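Local coordinates for protein cyclic UMP-AMP synthase (Rhodothermus marinus SG0.5JP17-172, PDB 6E0K) that joins UTP and ATP into the second messenger 3',3'-cyclic UMP-AMP, the signal that triggers abortive infection in CBASS antiphage defence, at residues Y44-Y49 and N166-H171; F71-N74 and Q79-R82; R101-Y106 and L119-T124; K194-Y199 and D280-G285; S248-Q253 and D258-F263. All coordinates share one frame; numbering follows the deposited sequence.

Strand 42-45 enters the nucleotidyltransferase sheet early in the chain, and interaction 1 brings this strand against the start of helix 168-181, closing a loop of 116 residues. Interactions 2 and 3 are both nested within that loop, one after the other: the first joins strand 71-73 to helix 77-82, the second helix 92-107 to strand 119-122. Helix 186-202 then opens interaction 4, which closes on the last helix, 269-285, and encloses the short loop of interaction 5. Interaction 1 also touches interactions 4 and 5: Ser48 packs on Lys194, and the His171 carbonyl meets the Gln253 amide in a probable hydrogen bond.

Interaction 1 of 5, residues Y44-Y49 and N166-H171; sequences YLQGSY and NYPKLH
The phenol ring of Tyr44 takes Pro168 at its edge, near the ring plane, with CG of the proline 3.4 Å from Tyr44 OH. Lys169 sets CE 3.6 Å from Tyr44 CE1, in a position oblique to the ring, neither over its face nor at its edge; the two side chains run at about a right angle to each other. Beyond that methylene stretch the lysine NZ forms salt bridges with Glu42 and Glu151, while Tyr44 OH is hydrogen-bonded to Gln66. The contact joins strand 42-45, in the nucleotidyltransferase sheet, to the first turn of helix 168-181, for which Tyr167 is the N-cap residue. Gln46 binds both UTP and ATP. With CG between the backbone N and carbonyl carbon (chi1 67°), its extended chain brings OE1 to 3.5 Å from Pro168 CB. Between the backbones a water donates to Leu45 O at 2.8 Å and more weakly to Pro168 O.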
# COMPACT_ATOMS: atom_id res chain seq x y z
N TYR A 44 -5.94 5.84 -10.72
CA TYR A 44 -4.97 6.45 -9.83
C TYR A 44 -3.96 5.41 -9.36
O TYR A 44 -4.15 4.21 -9.52
CB TYR A 44 -5.66 7.15 -8.64
CG TYR A 44 -6.51 6.29 -7.72
CD1 TYR A 44 -7.86 6.08 -7.99
CD2 TYR A 44 -5.97 5.74 -6.56
CE1 TYR A 44 -8.65 5.32 -7.13
CE2 TYR A 44 -6.76 4.97 -5.69
CZ TYR A 44 -8.09 4.76 -5.99
OH TYR A 44 -8.87 4.02 -5.14
N LEU A 45 -2.84 5.90 -8.81
CA LEU A 45 -1.82 5.00 -8.31
C LEU A 45 -2.02 4.72 -6.84
O LEU A 45 -2.55 5.55 -6.10
CB LEU A 45 -0.42 5.58 -8.50
CG LEU A 45 0.02 5.71 -9.94
CD1 LEU A 45 1.50 6.01 -9.98
CD2 LEU A 45 -0.32 4.43 -10.71
N GLN A 46 -1.57 3.55 -6.42
CA GLN A 46 -1.45 3.24 -5.01
C GLN A 46 -0.06 2.66 -4.79
O GLN A 46 0.79 2.70 -5.70
CB GLN A 46 -2.55 2.28 -4.54
CG GLN A 46 -2.48 0.87 -5.13
CD GLN A 46 -3.44 -0.08 -4.42
OE1 GLN A 46 -3.74 0.09 -3.23
NE2 GLN A 46 -3.92 -1.10 -5.13
N GLY A 47 0.20 2.14 -3.60
CA GLY A 47 1.48 1.46 -3.46
C GLY A 47 2.63 2.43 -3.29
O GLY A 47 2.46 3.63 -3.06
N SER A 48 3.83 1.88 -3.46
CA SER A 48 5.03 2.62 -3.07
C SER A 48 5.22 3.87 -3.91
O SER A 48 5.58 4.93 -3.38
CB SER A 48 6.26 1.71 -3.16
OG SER A 48 6.53 1.35 -4.50
N TYR A 49 4.98 3.80 -5.23
CA TYR A 49 5.20 4.99 -6.04
C TYR A 49 4.26 6.12 -5.63
O TYR A 49 4.67 7.28 -5.50
CB TYR A 49 5.01 4.68 -7.53
CG TYR A 49 6.07 3.83 -8.16
CD1 TYR A 49 7.39 4.26 -8.25
CD2 TYR A 49 5.73 2.62 -8.75
CE1 TYR A 49 8.35 3.47 -8.89
CE2 TYR A 49 6.69 1.84 -9.37
CZ TYR A 49 7.98 2.27 -9.45
OH TYR A 49 8.90 1.48 -10.09
N ASN A 166 -10.62 -2.32 0.28
CA ASN A 166 -9.40 -1.59 0.58
C ASN A 166 -9.69 -0.10 0.63
O ASN A 166 -10.71 0.38 0.12
CB ASN A 166 -8.30 -1.85 -0.46
CG ASN A 166 -7.76 -3.28 -0.41
OD1 ASN A 166 -7.95 -4.02 0.56
ND2 ASN A 166 -7.08 -3.66 -1.48
N TYR A 167 -8.76 0.65 1.22
CA TYR A 167 -8.90 2.10 1.39
C TYR A 167 -7.63 2.82 0.96
O TYR A 167 -7.03 3.55 1.75
CB TYR A 167 -9.24 2.42 2.84
CG TYR A 167 -10.51 1.78 3.34
CD1 TYR A 167 -10.51 0.52 3.92
CD2 TYR A 167 -11.72 2.45 3.22
CE1 TYR A 167 -11.71 -0.06 4.39
CE2 TYR A 167 -12.91 1.90 3.68
CZ TYR A 167 -12.90 0.65 4.25
OH TYR A 167 -14.10 0.12 4.69
N PRO A 168 -7.20 2.66 -0.29
CA PRO A 168 -5.91 3.25 -0.70
C PRO A 168 -5.89 4.77 -0.63
O PRO A 168 -4.82 5.35 -0.35
CB PRO A 168 -5.74 2.75 -2.14
CG PRO A 168 -7.15 2.53 -2.62
CD PRO A 168 -7.90 2.01 -1.42
N LYS A 169 -7.01 5.44 -0.88
CA LYS A 169 -7.00 6.90 -0.81
C LYS A 169 -6.74 7.37 0.62
O LYS A 169 -6.04 8.37 0.82
CB LYS A 169 -8.32 7.47 -1.32
CG LYS A 169 -8.60 7.14 -2.77
CD LYS A 169 -9.90 7.78 -3.20
CE LYS A 169 -10.18 7.52 -4.67
NZ LYS A 169 -11.49 8.10 -5.08
N LEU A 170 -7.32 6.69 1.61
CA LEU A 170 -7.08 7.07 3.00
C LEU A 170 -5.67 6.71 3.42
O LEU A 170 -5.03 7.46 4.18
CB LEU A 170 -8.08 6.40 3.92
CG LEU A 170 -9.50 6.91 3.74
CD1 LEU A 170 -10.43 6.14 4.67
CD2 LEU A 170 -9.55 8.39 4.04
N HIS A 171 -5.16 5.57 2.96
CA HIS A 171 -3.75 5.23 3.19
C HIS A 171 -2.85 6.37 2.70
O HIS A 171 -1.97 6.83 3.44
CB HIS A 171 -3.40 3.92 2.48
CG HIS A 171 -1.98 3.49 2.66
ND1 HIS A 171 -1.59 2.57 3.61
CD2 HIS A 171 -0.85 3.85 2.00
CE1 HIS A 171 -0.28 2.39 3.54
NE2 HIS A 171 0.19 3.14 2.56
O HOH W 1 -3.83 5.64 -3.63

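Interaction 2 of 5, residues F71-N74 and Q79-R82; sequences FMNN and QKRR
Asn73 and Lys80 meet through a single van der Waals touch, the amide OD1 of Asn73 lying 3.5 Å from CE of Lys80. The lysine sends an extended chain off helix 77-82 to reach the strand residue, and the two side chains meet at a slant. On the asparagine side, CG sits between the backbone N and the carbonyl carbon (chi1 57°); ND2 turns back to Phe71 O in a weak hydrogen bond, 3.4 Å long, while OD1 accepts from the backbone N of Leu75, two residues on.

The second kind of link is water-mediated. One water donates both to Asn74 O at 3.3 Å and to Gln79 OE1 at 2.9 Å, bridging a gap of 4.2 Å between those two oxygens. Gln79 OE1 also accepts from Thr76 N, and its NE2 donates to Asn142 O.

Strand 71-73 pairs in parallel with strand 127-138, and the short turn after it leads into helix 77-82, far from the nucleotide site. Without a direct hydrogen bond between the segments, the bridging water and the CE to OD1 touch are what link them, and the contact stays sparse and polar while its amides bond directly to the connecting turn and to Asn142.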
# COMPACT_ATOMS: atom_id res chain seq x y z
N PHE A 71 -21.87 2.21 -6.31
CA PHE A 71 -21.07 1.86 -5.15
C PHE A 71 -21.62 0.63 -4.46
O PHE A 71 -22.84 0.47 -4.32
CB PHE A 71 -20.97 3.01 -4.14
CG PHE A 71 -22.29 3.59 -3.74
CD1 PHE A 71 -22.97 3.11 -2.63
CD2 PHE A 71 -22.85 4.61 -4.50
CE1 PHE A 71 -24.20 3.64 -2.28
CE2 PHE A 71 -24.08 5.14 -4.15
CZ PHE A 71 -24.76 4.66 -3.04
N MET A 72 -20.72 -0.23 -4.02
CA MET A 72 -21.06 -1.28 -3.09
C MET A 72 -20.98 -0.71 -1.68
O MET A 72 -20.46 0.39 -1.46
CB MET A 72 -20.16 -2.49 -3.34
CG MET A 72 -20.25 -2.88 -4.85
SD MET A 72 -19.41 -4.39 -5.32
CE MET A 72 -19.96 -5.50 -4.02
N ASN A 73 -21.55 -1.42 -0.71
CA ASN A 73 -21.74 -0.79 0.59
C ASN A 73 -22.15 -1.85 1.60
O ASN A 73 -22.38 -3.01 1.26
CB ASN A 73 -22.80 0.30 0.51
CG ASN A 73 -24.11 -0.23 -0.02
OD1 ASN A 73 -24.83 -0.89 0.71
ND2 ASN A 73 -24.39 0.02 -1.30
N ASN A 74 -22.27 -1.41 2.86
CA ASN A 74 -22.71 -2.25 3.96
C ASN A 74 -24.11 -1.91 4.44
O ASN A 74 -24.47 -2.25 5.57
CB ASN A 74 -21.73 -2.14 5.13
CG ASN A 74 -21.67 -0.74 5.71
OD1 ASN A 74 -22.00 0.24 5.04
ND2 ASN A 74 -21.27 -0.65 6.97
N GLN A 79 -31.91 0.92 5.17
CA GLN A 79 -31.08 2.11 5.03
C GLN A 79 -31.03 2.56 3.58
O GLN A 79 -31.09 3.76 3.29
CB GLN A 79 -29.66 1.87 5.55
CG GLN A 79 -29.55 1.60 7.04
CD GLN A 79 -28.11 1.26 7.42
OE1 GLN A 79 -27.53 0.32 6.89
NE2 GLN A 79 -27.52 2.05 8.34
N LYS A 80 -30.93 1.60 2.65
CA LYS A 80 -30.95 1.95 1.23
C LYS A 80 -32.25 2.65 0.86
O LYS A 80 -32.24 3.63 0.11
CB LYS A 80 -30.76 0.69 0.38
CG LYS A 80 -29.38 0.07 0.50
CD LYS A 80 -29.26 -1.15 -0.39
CE LYS A 80 -28.05 -1.99 -0.02
NZ LYS A 80 -28.04 -3.25 -0.84
N ARG A 81 -33.38 2.16 1.39
CA ARG A 81 -34.67 2.79 1.14
C ARG A 81 -34.70 4.22 1.66
O ARG A 81 -35.14 5.14 0.96
CB ARG A 81 -35.80 1.96 1.75
CG ARG A 81 -36.34 0.86 0.83
CD ARG A 81 -37.69 0.32 1.33
NE ARG A 81 -37.57 -0.18 2.70
CZ ARG A 81 -37.23 -1.43 3.00
NH1 ARG A 81 -36.99 -2.30 2.03
NH2 ARG A 81 -37.15 -1.80 4.27
N ARG A 82 -34.22 4.44 2.89
CA ARG A 82 -34.26 5.79 3.46
C ARG A 82 -33.43 6.77 2.63
O ARG A 82 -33.73 7.97 2.61
CB ARG A 82 -33.77 5.76 4.90
CG ARG A 82 -34.68 4.98 5.85
CD ARG A 82 -36.03 5.68 6.04
NE ARG A 82 -36.84 5.01 7.06
CZ ARG A 82 -38.02 5.43 7.49
NH1 ARG A 82 -38.56 6.55 7.01
NH2 ARG A 82 -38.67 4.75 8.42
O HOH W 2 -24.98 -0.26 8.11

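Interaction 3 of 5, residues R101-Y106 and L119-T124; sequences RALTDY and LKVETT
One methyl group of Leu103 does all the touching from the helix side. Its CD1 lies 3.8 Å from CG2 of Val121 and 3.9 Å from CD1 of Leu119, so a single branch meets two successive inward-facing residues of the strand. Leu103 has CG beside the backbone N, anti to the carbonyl carbon (chi1 -63°), and chi2 of 170° extends CD1 away from the helix toward the strand. Leu119 offers its own CD1 to that methyl. Val121 turns CG2 to the helix; its other methyl, CG1, is anti to the backbone N, and the valine crosses Leu103 at about a right angle.

All three side chains are buried, and the link between the segments is purely apolar. Lys120, between the two strand residues, points away from the helix and forms a salt bridge with the magnesium ligand Asp129; both Leu119 and Lys120 belong to the UTP site.

Helix 92-107 thus packs on a face of the nucleotidyltransferase sheet, over strand 119-122, which lies between strands 112-114 and 127-138. Tyr96 and Val99 of the same helix also touch Leu119, while Leu31 of helix 18-32 and Val112 of strand 112-114 lie against Leu103.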
# COMPACT_ATOMS: atom_id res chain seq x y z
N ARG A 101 -11.48 -5.23 -21.89
CA ARG A 101 -11.61 -4.94 -23.32
C ARG A 101 -10.88 -3.65 -23.68
O ARG A 101 -10.19 -3.58 -24.70
CB ARG A 101 -13.08 -4.84 -23.71
CG ARG A 101 -13.71 -6.18 -24.06
CD ARG A 101 -15.07 -5.99 -24.72
NE ARG A 101 -16.07 -5.54 -23.75
CZ ARG A 101 -16.70 -6.36 -22.92
NH1 ARG A 101 -16.43 -7.66 -22.95
NH2 ARG A 101 -17.60 -5.88 -22.07
N ALA A 102 -11.02 -2.62 -22.85
CA ALA A 102 -10.37 -1.34 -23.11
C ALA A 102 -8.85 -1.50 -23.15
O ALA A 102 -8.18 -0.97 -24.04
CB ALA A 102 -10.76 -0.33 -22.04
N LEU A 103 -8.30 -2.23 -22.19
CA LEU A 103 -6.85 -2.40 -22.16
C LEU A 103 -6.38 -3.26 -23.32
O LEU A 103 -5.36 -2.96 -23.95
CB LEU A 103 -6.44 -3.03 -20.83
CG LEU A 103 -6.76 -2.15 -19.62
CD1 LEU A 103 -6.53 -2.94 -18.33
CD2 LEU A 103 -5.92 -0.88 -19.65
N THR A 104 -7.09 -4.34 -23.62
CA THR A 104 -6.73 -5.20 -24.74
C THR A 104 -6.80 -4.44 -26.07
O THR A 104 -5.94 -4.61 -26.94
CB THR A 104 -7.64 -6.42 -24.77
OG1 THR A 104 -7.51 -7.13 -23.52
CG2 THR A 104 -7.27 -7.35 -25.91
N ASP A 105 -7.83 -3.61 -26.24
CA ASP A 105 -7.95 -2.84 -27.48
C ASP A 105 -6.74 -1.93 -27.67
O ASP A 105 -6.24 -1.77 -28.79
CB ASP A 105 -9.21 -1.97 -27.48
CG ASP A 105 -10.50 -2.77 -27.64
OD1 ASP A 105 -10.47 -3.94 -28.08
OD2 ASP A 105 -11.57 -2.20 -27.32
N TYR A 106 -6.26 -1.34 -26.58
CA TYR A 106 -5.19 -0.36 -26.70
C TYR A 106 -3.81 -1.01 -26.81
O TYR A 106 -3.03 -0.67 -27.71
CB TYR A 106 -5.25 0.61 -25.51
CG TYR A 106 -4.19 1.68 -25.58
CD1 TYR A 106 -4.38 2.82 -26.36
CD2 TYR A 106 -3.01 1.56 -24.87
CE1 TYR A 106 -3.41 3.80 -26.44
CE2 TYR A 106 -2.04 2.53 -24.93
CZ TYR A 106 -2.24 3.65 -25.71
OH TYR A 106 -1.26 4.61 -25.76
N LEU A 119 -5.51 -7.30 -13.09
CA LEU A 119 -5.18 -7.40 -14.50
C LEU A 119 -3.74 -6.93 -14.65
O LEU A 119 -3.40 -5.85 -14.16
CB LEU A 119 -6.11 -6.53 -15.36
CG LEU A 119 -7.49 -7.02 -15.80
CD1 LEU A 119 -8.30 -5.86 -16.36
CD2 LEU A 119 -7.32 -8.10 -16.86
N LYS A 120 -2.91 -7.74 -15.28
CA LYS A 120 -1.52 -7.36 -15.51
C LYS A 120 -1.36 -6.83 -16.92
O LYS A 120 -1.82 -7.45 -17.88
CB LYS A 120 -0.57 -8.54 -15.27
CG LYS A 120 -0.49 -8.94 -13.78
CD LYS A 120 0.67 -9.89 -13.51
CE LYS A 120 1.25 -9.70 -12.11
NZ LYS A 120 0.19 -9.72 -11.06
N VAL A 121 -0.72 -5.67 -17.05
CA VAL A 121 -0.58 -4.99 -18.32
C VAL A 121 0.88 -4.67 -18.55
O VAL A 121 1.52 -4.04 -17.70
CB VAL A 121 -1.42 -3.70 -18.36
CG1 VAL A 121 -1.26 -3.02 -19.70
CG2 VAL A 121 -2.89 -4.01 -18.05
N GLU A 122 1.42 -5.10 -19.69
CA GLU A 122 2.75 -4.70 -20.13
C GLU A 122 2.62 -3.42 -20.95
O GLU A 122 2.16 -3.46 -22.10
CB GLU A 122 3.40 -5.80 -20.96
CG GLU A 122 3.46 -7.14 -20.24
CD GLU A 122 4.21 -7.07 -18.93
OE1 GLU A 122 5.29 -6.45 -18.90
OE2 GLU A 122 3.70 -7.63 -17.93
N THR A 123 2.99 -2.28 -20.36
CA THR A 123 3.00 -1.02 -21.10
C THR A 123 4.37 -0.80 -21.74
O THR A 123 5.30 -1.58 -21.57
CB THR A 123 2.64 0.18 -20.21
OG1 THR A 123 3.78 0.57 -19.42
CG2 THR A 123 1.43 -0.12 -19.28
N THR A 124 4.49 0.29 -22.50
CA THR A 124 5.79 0.68 -23.04
C THR A 124 6.69 1.35 -22.02
O THR A 124 7.81 1.74 -22.36
CB THR A 124 5.61 1.64 -24.22
OG1 THR A 124 4.90 2.80 -23.74
CG2 THR A 124 4.82 0.98 -25.33

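Interaction 4 of 5, residues K194-Y199 and D280-G285; sequences KNARTY and DDLWTG
Leu282 reaches across from the last helix with both of its methyls, each meeting a different residue of helix 186-202. Its torsions (chi1 172°, chi2 68°) spread the two branches over these partners. The buried part is where CD2 of Leu282 wedges in 3.8 Å from CB of Ala196; the two CA atoms are 8.3 Å apart, consistent with the small side chain there. Trp11 of helix 5-11 touches both residues.

At Tyr199, which is partly exposed, a methyl meets a ring instead. CD1 of Leu282 comes within 3.9 Å of CE1 and 4.1 Å of CD1 of the tyrosine, approaching the ring obliquely. The ring of Tyr199 also meets that of Trp11, the planes about 50° apart.

Lys194 and Arg197 direct their polar groups elsewhere. Arg197 points away from segment 280-285; its NH2 donates to Thr198 OG1 at 2.9 Å, close to the guanidinium plane, and NH1 bonds to Ala210 O and to the hydroxyl of Ser212, an ATP-binding residue. Lys194 donates through NZ to Thr53 O.

The chemistry is therefore divided by face: helix 186-202 meets the C-terminal helix through a methyl and an aromatic ring, whereas Lys194 belongs to the ATP site and Arg197 bonds Ser212 of that site, both off the face that meets helix 269-285.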
# COMPACT_ATOMS: atom_id res chain seq x y z
N LYS A 194 13.08 0.27 4.67
CA LYS A 194 12.95 -0.66 3.55
C LYS A 194 14.30 -1.06 2.99
O LYS A 194 14.55 -2.23 2.69
CB LYS A 194 12.08 -0.04 2.44
CG LYS A 194 10.61 -0.08 2.72
CD LYS A 194 9.90 0.57 1.54
CE LYS A 194 8.41 0.44 1.59
NZ LYS A 194 7.94 0.74 0.19
N ASN A 195 15.18 -0.08 2.77
CA ASN A 195 16.51 -0.41 2.24
C ASN A 195 17.35 -1.17 3.26
O ASN A 195 18.15 -2.04 2.88
CB ASN A 195 17.22 0.85 1.78
CG ASN A 195 17.04 1.11 0.29
OD1 ASN A 195 17.13 0.20 -0.55
ND2 ASN A 195 16.78 2.36 -0.05
N ALA A 196 17.21 -0.87 4.55
CA ALA A 196 17.91 -1.66 5.57
C ALA A 196 17.45 -3.11 5.53
O ALA A 196 18.27 -4.03 5.53
CB ALA A 196 17.67 -1.05 6.95
N ARG A 197 16.14 -3.32 5.46
CA ARG A 197 15.57 -4.66 5.30
C ARG A 197 16.12 -5.37 4.07
O ARG A 197 16.57 -6.52 4.15
CB ARG A 197 14.04 -4.54 5.22
CG ARG A 197 13.29 -5.80 4.81
CD ARG A 197 12.00 -5.41 4.10
NE ARG A 197 12.31 -4.70 2.87
CZ ARG A 197 11.44 -4.10 2.06
NH1 ARG A 197 10.13 -4.08 2.30
NH2 ARG A 197 11.91 -3.50 0.98
N THR A 198 16.08 -4.70 2.92
CA THR A 198 16.51 -5.32 1.67
C THR A 198 18.01 -5.61 1.67
O THR A 198 18.45 -6.64 1.14
CB THR A 198 16.10 -4.43 0.50
OG1 THR A 198 14.66 -4.41 0.45
CG2 THR A 198 16.65 -4.94 -0.83
N TYR A 199 18.80 -4.73 2.28
CA TYR A 199 20.22 -5.02 2.47
C TYR A 199 20.43 -6.34 3.21
O TYR A 199 21.28 -7.15 2.82
CB TYR A 199 20.88 -3.85 3.21
CG TYR A 199 22.27 -4.10 3.73
CD1 TYR A 199 22.48 -4.53 5.03
CD2 TYR A 199 23.38 -3.86 2.94
CE1 TYR A 199 23.76 -4.75 5.51
CE2 TYR A 199 24.65 -4.06 3.42
CZ TYR A 199 24.83 -4.52 4.70
OH TYR A 199 26.09 -4.73 5.19
N ASP A 280 17.93 -4.25 15.31
CA ASP A 280 18.87 -4.18 16.43
C ASP A 280 20.22 -4.77 16.05
O ASP A 280 21.27 -4.18 16.31
CB ASP A 280 18.31 -4.94 17.63
CG ASP A 280 17.41 -4.11 18.52
OD1 ASP A 280 17.49 -2.87 18.50
OD2 ASP A 280 16.64 -4.74 19.29
N ASP A 281 20.20 -5.98 15.47
CA ASP A 281 21.45 -6.67 15.14
C ASP A 281 22.23 -5.91 14.08
O ASP A 281 23.46 -5.84 14.15
CB ASP A 281 21.18 -8.09 14.63
CG ASP A 281 20.72 -9.04 15.70
OD1 ASP A 281 20.91 -8.75 16.91
OD2 ASP A 281 20.19 -10.10 15.32
N LEU A 282 21.53 -5.37 13.08
CA LEU A 282 22.19 -4.57 12.05
C LEU A 282 22.91 -3.39 12.67
O LEU A 282 24.09 -3.12 12.37
CB LEU A 282 21.14 -4.09 11.04
CG LEU A 282 21.57 -3.07 10.00
CD1 LEU A 282 22.54 -3.73 9.02
CD2 LEU A 282 20.32 -2.57 9.27
N TRP A 283 22.23 -2.70 13.58
CA TRP A 283 22.79 -1.52 14.24
C TRP A 283 23.99 -1.89 15.11
O TRP A 283 25.06 -1.29 14.97
CB TRP A 283 21.70 -0.86 15.09
CG TRP A 283 22.15 0.43 15.69
CD1 TRP A 283 22.69 0.62 16.93
CD2 TRP A 283 22.14 1.71 15.05
NE1 TRP A 283 22.99 1.95 17.12
CE2 TRP A 283 22.67 2.63 15.97
CE3 TRP A 283 21.72 2.16 13.79
CZ2 TRP A 283 22.80 3.99 15.67
CZ3 TRP A 283 21.85 3.51 13.50
CH2 TRP A 283 22.38 4.40 14.43
N THR A 284 23.81 -2.85 16.02
CA THR A 284 24.88 -3.16 16.97
C THR A 284 26.06 -3.84 16.29
O THR A 284 27.20 -3.68 16.73
CB THR A 284 24.34 -4.05 18.11
OG1 THR A 284 23.87 -5.29 17.58
CG2 THR A 284 23.21 -3.36 18.86
N GLY A 285 25.81 -4.59 15.22
CA GLY A 285 26.88 -5.30 14.53
C GLY A 285 27.74 -4.43 13.64
O GLY A 285 28.87 -4.81 13.33

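Interaction 5 of 5, residues S248-Q253 and D258-F263; sequences SKFRCQ and DLFGEF
Phe250 O accepts a hydrogen bond from Leu259 N, 3.1 Å long and almost straight at 178°, with the donor above the carbonyl plane. Alongside it, Arg251 NH1 forms a salt bridge with Asp258 OD1 at 2.8 Å. The carboxylate oxygen lies in the guanidinium plane, but the nitrogen reaches it from above the carboxylate plane, the two groups being 75° apart. Both side chains leave their backbones away from the partner segment, and bends at chi2 and chi3 of the arginine bring NH1 across to OD1.

The apolar part lies beside these bonds. Phe250 CB sits 3.9 Å from Phe260 CE2, the two side chains running side by side, and Leu259 CD2 lies at the edge of the Phe250 ring, near its plane. Cys252 SG lies 3.8 Å from Leu259 CA. CG of Leu259 lies over the centre of one face of the Phe260 ring.

Farther out, one water accepts from Phe260 N at 2.9 Å and lies 2.7 Å from Phe250 O, and another donates to Asp258 OD1. Arg251 NH2 is held by Gly255 O, and Trp241 and Leu242 of helix 231-244 back Phe250. The side chain of Cys252 is about 8 Å from that of Glu265 of the ATP site.

A single beta bridge, Arg251 with Asp258, thus joins two lengths of the loop between helices 231-244 and 269-285. The ion pair and its water are on the partly exposed side, and the Leu259 N to Phe250 O bond adjoins buried Phe250, Cys252 and Leu259.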
# COMPACT_ATOMS: atom_id res chain seq x y z
N SER A 248 -0.52 -4.49 19.94
CA SER A 248 -1.73 -5.26 19.67
C SER A 248 -2.84 -4.41 19.06
O SER A 248 -3.63 -4.91 18.27
CB SER A 248 -2.22 -5.93 20.96
OG SER A 248 -2.71 -4.98 21.89
N LYS A 249 -2.90 -3.12 19.40
CA LYS A 249 -3.95 -2.25 18.89
C LYS A 249 -3.48 -1.36 17.74
O LYS A 249 -4.17 -0.39 17.41
CB LYS A 249 -4.52 -1.37 20.00
CG LYS A 249 -5.08 -2.10 21.21
CD LYS A 249 -5.81 -1.12 22.13
CE LYS A 249 -6.32 -1.79 23.40
NZ LYS A 249 -7.41 -1.00 24.04
N PHE A 250 -2.34 -1.67 17.12
CA PHE A 250 -1.90 -0.87 15.98
C PHE A 250 -2.92 -0.95 14.85
O PHE A 250 -3.50 -2.01 14.58
CB PHE A 250 -0.54 -1.34 15.44
CG PHE A 250 0.65 -0.80 16.21
CD1 PHE A 250 0.51 -0.27 17.48
CD2 PHE A 250 1.91 -0.82 15.63
CE1 PHE A 250 1.61 0.21 18.18
CE2 PHE A 250 3.01 -0.34 16.31
CZ PHE A 250 2.86 0.18 17.58
N ARG A 251 -3.14 0.18 14.20
CA ARG A 251 -4.06 0.29 13.09
C ARG A 251 -3.25 0.51 11.83
O ARG A 251 -2.15 1.07 11.86
CB ARG A 251 -5.03 1.45 13.30
CG ARG A 251 -5.83 1.33 14.58
CD ARG A 251 -6.97 0.37 14.39
NE ARG A 251 -8.05 1.00 13.64
CZ ARG A 251 -9.12 0.37 13.18
NH1 ARG A 251 -9.26 -0.94 13.38
NH2 ARG A 251 -10.04 1.04 12.51
N CYS A 252 -3.79 0.05 10.71
CA CYS A 252 -3.16 0.33 9.43
C CYS A 252 -3.19 1.82 9.14
O CYS A 252 -3.96 2.58 9.72
CB CYS A 252 -3.86 -0.44 8.31
SG CYS A 252 -3.49 -2.22 8.41
N GLN A 253 -2.31 2.24 8.22
CA GLN A 253 -2.22 3.65 7.85
C GLN A 253 -3.55 4.17 7.31
O GLN A 253 -3.83 5.37 7.44
CB GLN A 253 -1.09 3.83 6.84
CG GLN A 253 -0.84 5.27 6.40
CD GLN A 253 0.52 5.42 5.74
OE1 GLN A 253 1.54 5.18 6.38
NE2 GLN A 253 0.54 5.81 4.48
N ASP A 258 -7.10 -3.35 11.29
CA ASP A 258 -6.08 -3.73 12.26
C ASP A 258 -4.84 -4.25 11.53
O ASP A 258 -4.94 -4.99 10.56
CB ASP A 258 -6.58 -4.81 13.21
CG ASP A 258 -7.58 -4.29 14.21
OD1 ASP A 258 -7.68 -3.06 14.37
OD2 ASP A 258 -8.24 -5.12 14.86
N LEU A 259 -3.67 -3.86 12.04
CA LEU A 259 -2.44 -4.33 11.42
C LEU A 259 -2.17 -5.79 11.75
O LEU A 259 -1.64 -6.53 10.91
CB LEU A 259 -1.26 -3.45 11.87
CG LEU A 259 0.13 -3.87 11.39
CD1 LEU A 259 0.14 -4.00 9.86
CD2 LEU A 259 1.14 -2.85 11.83
N PHE A 260 -2.52 -6.23 12.96
CA PHE A 260 -2.18 -7.56 13.44
C PHE A 260 -3.42 -8.41 13.63
O PHE A 260 -4.43 -7.95 14.17
CB PHE A 260 -1.40 -7.47 14.76
CG PHE A 260 -0.12 -6.73 14.63
CD1 PHE A 260 0.90 -7.24 13.84
CD2 PHE A 260 0.08 -5.51 15.26
CE1 PHE A 260 2.08 -6.56 13.69
CE2 PHE A 260 1.27 -4.82 15.11
CZ PHE A 260 2.27 -5.35 14.33
N GLY A 261 -3.33 -9.67 13.20
CA GLY A 261 -4.46 -10.57 13.33
C GLY A 261 -4.17 -11.88 12.63
O GLY A 261 -3.04 -12.13 12.19
N GLU A 262 -5.20 -12.71 12.54
CA GLU A 262 -5.05 -14.07 12.04
C GLU A 262 -5.22 -14.20 10.54
O GLU A 262 -4.87 -15.25 9.98
CB GLU A 262 -6.04 -15.00 12.75
CG GLU A 262 -5.65 -15.27 14.18
CD GLU A 262 -4.17 -15.55 14.31
OE1 GLU A 262 -3.68 -16.49 13.64
OE2 GLU A 262 -3.48 -14.82 15.06
N PHE A 263 -5.74 -13.19 9.86
CA PHE A 263 -5.93 -13.28 8.43
C PHE A 263 -4.62 -12.99 7.69
O PHE A 263 -3.75 -12.29 8.21
CB PHE A 263 -7.02 -12.32 7.97
CG PHE A 263 -8.38 -12.67 8.49
CD1 PHE A 263 -9.18 -13.58 7.81
CD2 PHE A 263 -8.87 -12.10 9.66
CE1 PHE A 263 -10.44 -13.91 8.28
CE2 PHE A 263 -10.13 -12.42 10.13
CZ PHE A 263 -10.91 -13.33 9.45
O HOH W 3 -3.54 -4.64 15.16
O HOH W 4 -4.15 -7.14 17.14
O HOH W 5 -7.29 -1.81 16.89